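Local coordinates for Vlm2 (Streptomyces tsusimaensis, PDB 6ECB), which is a nonribosomal peptide synthetase for the depsipeptide valinomycin, whose thioesterase domain, the part in this structure, probably releases the finished chain, at residues L213-Q216 with M217-L220; A202-S205 with E206-D210; I116-Y119 with L120-L124. All coordinates share one frame; numbering follows the deposited sequence.

Contact 1 (L213-Q216 with M217-L220)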
loop_
_atom_site.group_PDB
_atom_site.type_symbol
_atom_site.label_atom_id
_atom_site.label_comp_id
_atom_site.label_asym_id
_atom_site.label_seq_id
_atom_site.Cartn_x
_atom_site.Cartn_y
_atom_site.Cartn_z
ATOM N N LEU A 213 1.437 12.817 7.010
ATOM C CA LEU A 213 0.494 13.690 6.320
ATOM C C LEU A 213 1.207 14.578 5.303
ATOM O O LEU A 213 0.680 14.833 4.212
ATOM C CB LEU A 213 -0.272 14.533 7.327
ATOM C CG LEU A 213 -1.220 13.752 8.236
ATOM C CD1 LEU A 213 -1.667 14.627 9.391
ATOM C CD2 LEU A 213 -2.405 13.271 7.416
ATOM N N ARG A 214 2.422 15.026 5.624
ATOM C CA ARG A 214 3.161 15.858 4.677
ATOM C C ARG A 214 3.632 15.037 3.483
ATOM O O ARG A 214 3.509 15.477 2.337
ATOM C CB ARG A 214 4.347 16.533 5.366
ATOM C CG ARG A 214 3.962 17.560 6.427
ATOM C CD ARG A 214 5.194 18.219 7.076
ATOM N NE ARG A 214 4.785 19.148 8.135
ATOM C CZ ARG A 214 4.299 20.365 7.902
ATOM N NH1 ARG A 214 4.178 20.818 6.652
ATOM N NH2 ARG A 214 3.941 21.135 8.920
ATOM N N LEU A 215 4.154 13.831 3.718
ATOM C CA LEU A 215 4.565 13.000 2.590
ATOM C C LEU A 215 3.354 12.584 1.754
ATOM O O LEU A 215 3.429 12.494 0.529
ATOM C CB LEU A 215 5.333 11.771 3.080
ATOM C CG LEU A 215 5.836 10.812 1.995
ATOM C CD1 LEU A 215 6.699 11.537 0.954
ATOM C CD2 LEU A 215 6.620 9.691 2.657
ATOM N N GLN A 216 2.216 12.345 2.400
ATOM C CA GLN A 216 1.012 11.990 1.657
ATOM C C GLN A 216 0.605 13.091 0.688
ATOM O O GLN A 216 0.333 12.821 -0.487
ATOM C CB GLN A 216 -0.135 11.692 2.632
ATOM C CG GLN A 216 -1.407 11.281 1.920
ATOM C CD GLN A 216 -2.533 11.017 2.913
ATOM O OE1 GLN A 216 -2.720 11.770 3.856
ATOM N NE2 GLN A 216 -3.268 9.931 2.705
ATOM N N MET A 217 0.540 14.344 1.159
ATOM C CA MET A 217 0.181 15.450 0.273
ATOM C C MET A 217 1.141 15.522 -0.904
ATOM O O MET A 217 0.727 15.739 -2.047
ATOM C CB MET A 217 0.194 16.781 1.036
ATOM C CG MET A 217 -0.490 17.914 0.274
ATOM S SD MET A 217 -2.270 17.645 0.085
ATOM C CE MET A 217 -2.660 16.911 1.665
ATOM N N HIS A 218 2.434 15.320 -0.642
ATOM C CA HIS A 218 3.431 15.334 -1.711
ATOM C C HIS A 218 3.162 14.237 -2.740
ATOM O O HIS A 218 3.185 14.483 -3.948
ATOM C CB HIS A 218 4.822 15.152 -1.104
ATOM C CG HIS A 218 5.891 14.901 -2.105
ATOM N ND1 HIS A 218 6.409 15.906 -2.894
ATOM C CD2 HIS A 218 6.554 13.771 -2.440
ATOM C CE1 HIS A 218 7.333 15.397 -3.691
ATOM N NE2 HIS A 218 7.443 14.105 -3.434
ATOM N N GLN A 219 2.925 13.016 -2.275
ATOM C CA GLN A 219 2.778 11.898 -3.204
ATOM C C GLN A 219 1.422 11.917 -3.897
ATOM O O GLN A 219 1.282 11.378 -5.010
ATOM C CB GLN A 219 2.981 10.584 -2.472
ATOM C CG GLN A 219 4.399 10.421 -1.942
ATOM C CD GLN A 219 4.686 9.045 -1.473
ATOM O OE1 GLN A 219 4.012 8.531 -0.580
ATOM N NE2 GLN A 219 5.694 8.407 -2.079
ATOM N N LEU A 220 0.428 12.526 -3.270
ATOM C CA LEU A 220 -0.841 12.738 -3.959
ATOM C C LEU A 220 -0.702 13.648 -5.163
ATOM O O LEU A 220 -1.602 13.662 -6.002
ATOM C CB LEU A 220 -1.882 13.317 -2.996
ATOM C CG LEU A 220 -2.411 12.312 -1.969
ATOM C CD1 LEU A 220 -3.337 12.984 -0.995
ATOM C CD2 LEU A 220 -3.122 11.124 -2.655
#
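Leu215 and Gln219, one helical turn apart on helix 206-220, lay their side chains slantwise over one another. The touching branch is Leu215 CD1, 3.9 Å from Gln219 CG, so a methyl group rests on the aliphatic part of the glutamine. With Leu215 CG placed opposite the backbone N (chi1 -180°), the leucine reaches forward along the helix, and the same CD1 also meets the ring of His218, at 4.1 Å from CD2. On another flank Gln216 and Leu220 run side by side in the same direction, Gln216 CG 3.9 Å from Leu220 CD1. Beneath both pairs the backbone repeats the helical bond: Gln219 N donates to Leu215 O at 2.9 Å, and Leu220 N donates to Gln216 O at 2.8 Å.

Two polar ends reach loops: Gln219 OE1 accepts from Gly48 N, and His218 NE2 bonds to Pro84 O. Gln219 NE2 bonds with Tyr222 OH just after the helix, while Arg214 forms a salt bridge with Asp210 one turn back along it. Gln216, Met217 and Leu220 pack on Ile162 of helix 157-165, and Leu220 also lies near, without touching, the probable Ser-His-Asp triad. These helices are inserted in the sequence between strands 134-137 and 237-241, consistent with the lid of related thioesterase domains.

The chemistry is divided along Gln219 and His218: carbon provides the local packing, while the distal polar atoms tie the helix to loops, and the two bonds on the Gln219 amide would fix its rotation.

Contact 2 (A202-S205 with E206-D210)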
loop_
_atom_site.group_PDB
_atom_site.type_symbol
_atom_site.label_atom_id
_atom_site.label_comp_id
_atom_site.label_asym_id
_atom_site.label_seq_id
_atom_site.Cartn_x
_atom_site.Cartn_y
_atom_site.Cartn_z
ATOM N N ALA A 202 3.528 1.695 18.632
ATOM C CA ALA A 202 4.985 1.662 18.644
ATOM C C ALA A 202 5.568 2.786 17.800
ATOM O O ALA A 202 6.603 3.365 18.153
ATOM C CB ALA A 202 5.478 0.309 18.132
ATOM N N PHE A 203 4.919 3.106 16.677
ATOM C CA PHE A 203 5.452 4.096 15.758
ATOM C C PHE A 203 4.550 5.294 15.483
ATOM O O PHE A 203 5.062 6.326 15.046
ATOM C CB PHE A 203 5.786 3.435 14.417
ATOM C CG PHE A 203 4.601 2.841 13.730
ATOM C CD1 PHE A 203 3.833 3.603 12.880
ATOM C CD2 PHE A 203 4.247 1.512 13.942
ATOM C CE1 PHE A 203 2.736 3.061 12.231
ATOM C CE2 PHE A 203 3.147 0.958 13.285
ATOM C CZ PHE A 203 2.390 1.734 12.437
ATOM N N LEU A 204 3.243 5.209 15.728
ATOM C CA LEU A 204 2.332 6.278 15.308
ATOM C C LEU A 204 2.251 7.373 16.379
ATOM O O LEU A 204 1.250 7.571 17.068
ATOM C CB LEU A 204 0.973 5.692 14.964
ATOM C CG LEU A 204 -0.089 6.611 14.366
ATOM C CD1 LEU A 204 0.486 7.823 13.682
ATOM C CD2 LEU A 204 -0.929 5.801 13.399
ATOM N N SER A 205 3.334 8.137 16.459
ATOM C CA SER A 205 3.465 9.280 17.346
ATOM C C SER A 205 2.945 10.554 16.676
ATOM O O SER A 205 2.618 10.570 15.489
ATOM C CB SER A 205 4.926 9.480 17.703
ATOM O OG SER A 205 5.641 9.628 16.487
ATOM N N GLU A 206 2.901 11.639 17.453
ATOM C CA GLU A 206 2.552 12.943 16.885
ATOM C C GLU A 206 3.481 13.296 15.727
ATOM O O GLU A 206 3.034 13.754 14.666
ATOM C CB GLU A 206 2.617 14.016 17.969
ATOM C CG GLU A 206 2.267 15.404 17.463
ATOM C CD GLU A 206 2.472 16.473 18.518
ATOM O OE1 GLU A 206 2.482 16.128 19.716
ATOM O OE2 GLU A 206 2.640 17.652 18.136
ATOM N N ASP A 207 4.778 13.056 15.907
ATOM C CA ASP A 207 5.756 13.353 14.866
ATOM C C ASP A 207 5.559 12.476 13.631
ATOM O O ASP A 207 5.652 12.955 12.494
ATOM C CB ASP A 207 7.150 13.158 15.443
ATOM C CG ASP A 207 8.223 13.586 14.498
ATOM O OD1 ASP A 207 8.295 14.802 14.219
ATOM O OD2 ASP A 207 8.984 12.702 14.038
ATOM N N TYR A 208 5.327 11.176 13.824
ATOM C CA TYR A 208 5.102 10.290 12.694
ATOM C C TYR A 208 3.878 10.718 11.902
ATOM O O TYR A 208 3.883 10.705 10.666
ATOM C CB TYR A 208 4.925 8.853 13.198
ATOM C CG TYR A 208 4.849 7.815 12.126
ATOM C CD1 TYR A 208 5.978 7.114 11.717
ATOM C CD2 TYR A 208 3.641 7.510 11.512
ATOM C CE1 TYR A 208 5.905 6.154 10.744
ATOM C CE2 TYR A 208 3.562 6.563 10.546
ATOM C CZ TYR A 208 4.701 5.889 10.156
ATOM O OH TYR A 208 4.603 4.958 9.195
ATOM N N LEU A 209 2.803 11.063 12.597
ATOM C CA LEU A 209 1.586 11.469 11.906
ATOM C C LEU A 209 1.830 12.709 11.054
ATOM O O LEU A 209 1.356 12.802 9.915
ATOM C CB LEU A 209 0.488 11.731 12.940
ATOM C CG LEU A 209 -0.841 12.242 12.399
ATOM C CD1 LEU A 209 -1.449 11.253 11.417
ATOM C CD2 LEU A 209 -1.787 12.521 13.559
ATOM N N ASP A 210 2.531 13.692 11.617
ATOM C CA ASP A 210 2.869 14.890 10.857
ATOM C C ASP A 210 3.669 14.540 9.612
ATOM O O ASP A 210 3.385 15.031 8.510
ATOM C CB ASP A 210 3.655 15.844 11.757
ATOM C CG ASP A 210 3.906 17.176 11.093
ATOM O OD1 ASP A 210 2.913 17.904 10.877
ATOM O OD2 ASP A 210 5.079 17.488 10.780
#
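Phe203 sends the edge of its ring against a face of Tyr208, an edge-to-face (T-shaped) pair with centroids 5.1 Å apart and planes inclined at 63°. Phe203 CD1 makes the closest approach, standing 3.7 Å from Tyr208 CZ and displaced toward the rim of the tyrosine ring. Leu204 joins from a different direction: its CD1 lies 3.8 Å from Tyr208 CD2, the two side chains crossing at about a right angle, and the same methyl reaches Leu209 CB at 4.0 Å. Phe203 O adds to the close packing, 3.1 Å from Tyr208 CB.

Beside this packing stands an N-cap. Ser205 immediately precedes helix 206-220, and with chi1 at 57° its OG turns back over the first turn and accepts from Tyr208 N at 3.1 Å in a nearly straight bond (164°). Leu209 N donates to Ser205 O at 2.9 Å, opening the run of helical bonds, while Leu204 sits at the centre of an inverse gamma turn that leads the chain into the cap.

Tyr208 is buried, and its OH bonds to both Glu71 and Thr50. An alanine here would keep the capped amide but would probably leave the Phe203 edge without its ring face, open a gap beside Leu204 and deprive Glu71 and Thr50 of their shared hydroxyl partner.

The other side is much looser. Ser205 and Glu206 are exposed; the glutamate is extended, and its carboxylate points off from the loop. Asp207, likewise leading outward, makes a salt bridge with Arg211 one turn on.

Contact 3 (I116-Y119 with L120-L124)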
loop_
_atom_site.group_PDB
_atom_site.type_symbol
_atom_site.label_atom_id
_atom_site.label_comp_id
_atom_site.label_asym_id
_atom_site.label_seq_id
_atom_site.Cartn_x
_atom_site.Cartn_y
_atom_site.Cartn_z
ATOM N N ILE A 116 3.764 1.630 -7.352
ATOM C CA ILE A 116 5.127 1.487 -6.882
ATOM C C ILE A 116 5.558 0.027 -6.964
ATOM O O ILE A 116 6.667 -0.287 -7.404
ATOM C CB ILE A 116 5.268 2.031 -5.446
ATOM C CG1 ILE A 116 5.051 3.542 -5.452
ATOM C CG2 ILE A 116 6.669 1.712 -4.919
ATOM C CD1 ILE A 116 4.967 4.142 -4.051
ATOM N N ALA A 117 4.679 -0.881 -6.544
ATOM C CA ALA A 117 4.989 -2.309 -6.569
ATOM C C ALA A 117 5.264 -2.803 -7.983
ATOM O O ALA A 117 6.183 -3.603 -8.202
ATOM C CB ALA A 117 3.831 -3.082 -5.947
ATOM N N PHE A 118 4.474 -2.346 -8.959
ATOM C CA PHE A 118 4.738 -2.741 -10.346
ATOM C C PHE A 118 6.138 -2.323 -10.770
ATOM O O PHE A 118 6.931 -3.129 -11.291
ATOM C CB PHE A 118 3.687 -2.120 -11.286
ATOM C CG PHE A 118 3.926 -2.465 -12.743
ATOM C CD1 PHE A 118 4.804 -1.724 -13.520
ATOM C CD2 PHE A 118 3.314 -3.580 -13.311
ATOM C CE1 PHE A 118 5.048 -2.084 -14.850
ATOM C CE2 PHE A 118 3.562 -3.939 -14.626
ATOM C CZ PHE A 118 4.426 -3.207 -15.388
ATOM N N TYR A 119 6.485 -1.058 -10.525
ATOM C CA TYR A 119 7.778 -0.561 -10.960
ATOM C C TYR A 119 8.920 -1.159 -10.132
ATOM O O TYR A 119 10.003 -1.423 -10.676
ATOM C CB TYR A 119 7.795 0.956 -10.879
ATOM C CG TYR A 119 7.305 1.648 -12.130
ATOM C CD1 TYR A 119 5.965 1.920 -12.322
ATOM C CD2 TYR A 119 8.202 2.091 -13.082
ATOM C CE1 TYR A 119 5.520 2.560 -13.449
ATOM C CE2 TYR A 119 7.763 2.752 -14.213
ATOM C CZ TYR A 119 6.417 2.966 -14.392
ATOM O OH TYR A 119 5.979 3.640 -15.528
ATOM N N LEU A 120 8.675 -1.392 -8.840
ATOM C CA LEU A 120 9.624 -2.089 -7.968
ATOM C C LEU A 120 9.952 -3.467 -8.532
ATOM O O LEU A 120 11.128 -3.856 -8.671
ATOM C CB LEU A 120 8.983 -2.217 -6.567
ATOM C CG LEU A 120 9.747 -2.592 -5.344
ATOM C CD1 LEU A 120 8.800 -2.344 -4.169
ATOM C CD2 LEU A 120 10.185 -4.009 -5.478
ATOM N N ALA A 121 8.914 -4.214 -8.881
ATOM C CA ALA A 121 9.121 -5.528 -9.482
ATOM C C ALA A 121 9.931 -5.433 -10.768
ATOM O O ALA A 121 10.818 -6.267 -11.006
ATOM C CB ALA A 121 7.777 -6.201 -9.727
ATOM N N THR A 122 9.651 -4.438 -11.624
ATOM C CA THR A 122 10.422 -4.353 -12.858
ATOM C C THR A 122 11.880 -4.065 -12.551
ATOM O O THR A 122 12.779 -4.625 -13.196
ATOM C CB THR A 122 9.880 -3.303 -13.849
ATOM O OG1 THR A 122 10.210 -1.989 -13.415
ATOM C CG2 THR A 122 8.406 -3.409 -14.028
ATOM N N MET A 123 12.138 -3.232 -11.537
ATOM C CA MET A 123 13.515 -2.930 -11.165
ATOM C C MET A 123 14.233 -4.160 -10.606
ATOM O O MET A 123 15.409 -4.380 -10.911
ATOM C CB MET A 123 13.548 -1.790 -10.144
ATOM C CG MET A 123 14.909 -1.215 -9.856
ATOM S SD MET A 123 14.760 0.393 -9.005
ATOM C CE MET A 123 13.971 1.399 -10.239
ATOM N N LEU A 124 13.555 -4.960 -9.782
ATOM C CA LEU A 124 14.176 -6.186 -9.288
ATOM C C LEU A 124 14.524 -7.115 -10.446
ATOM O O LEU A 124 15.611 -7.682 -10.483
ATOM C CB LEU A 124 13.247 -6.876 -8.291
ATOM C CG LEU A 124 13.063 -6.119 -6.973
ATOM C CD1 LEU A 124 11.990 -6.804 -6.146
ATOM C CD2 LEU A 124 14.356 -6.016 -6.176
#
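Leu120 hangs on Ile116 through a short backbone bond, its N donating to Ile116 O at 2.7 Å, and its CB lies beside the same oxygen. Ala121 repeats the step, N to Ala117 O at 2.9 Å, its CB lying against the carbonyl oxygens of Ala117 and Phe118. Thr122 then uses both branches. Its OG1, between the backbone N and the carbonyl carbon (chi1 75°), donates to Tyr119 O at 2.8 Å. Its CG2 meets the Phe118 ring obliquely, 3.7 Å from CE1. Met123 N also donates to Tyr119 O, at 2.9 Å, and arrives from the same face of that carbonyl as the hydroxyl, so one oxygen carries two bonds and the buried threonine OG1 has its proton placed within its own helix. Leu124 continues the spiral by bonding to Leu120 O.

Helix 112-126 is the connection of the beta-alpha-beta unit between strands 105-110 and 134-137, following the probable nucleophile elbow, which Ile116 touches. Ala117, Leu120 and Leu124 pack on Ile107 of strand 105-110, Phe118 meets Leu134 of strand 134-137, and Met123 rests on helix 86-97.

How the contacts relate
Contacts 1 and 2 belong to the same element, helix 206-220, with contact 2 at its N-terminal start and contact 1 in its C-terminal half, their centres about 15 Å apart. Contact 3 lies on helix 112-126, against the central sheet, and is the most buried of the three; its centre is about 21 Å from that of contact 1 and 28 Å from that of contact 2. Chemistry follows place. At the sheet, apolar packing is joined by an internal hydroxyl bond to a helix carbonyl. Along the probable lid helix, an amide and an imidazole reach out to loops, while charges pair along the helix itself; at its start, capping and an aromatic pair lie next to an exposed glutamate.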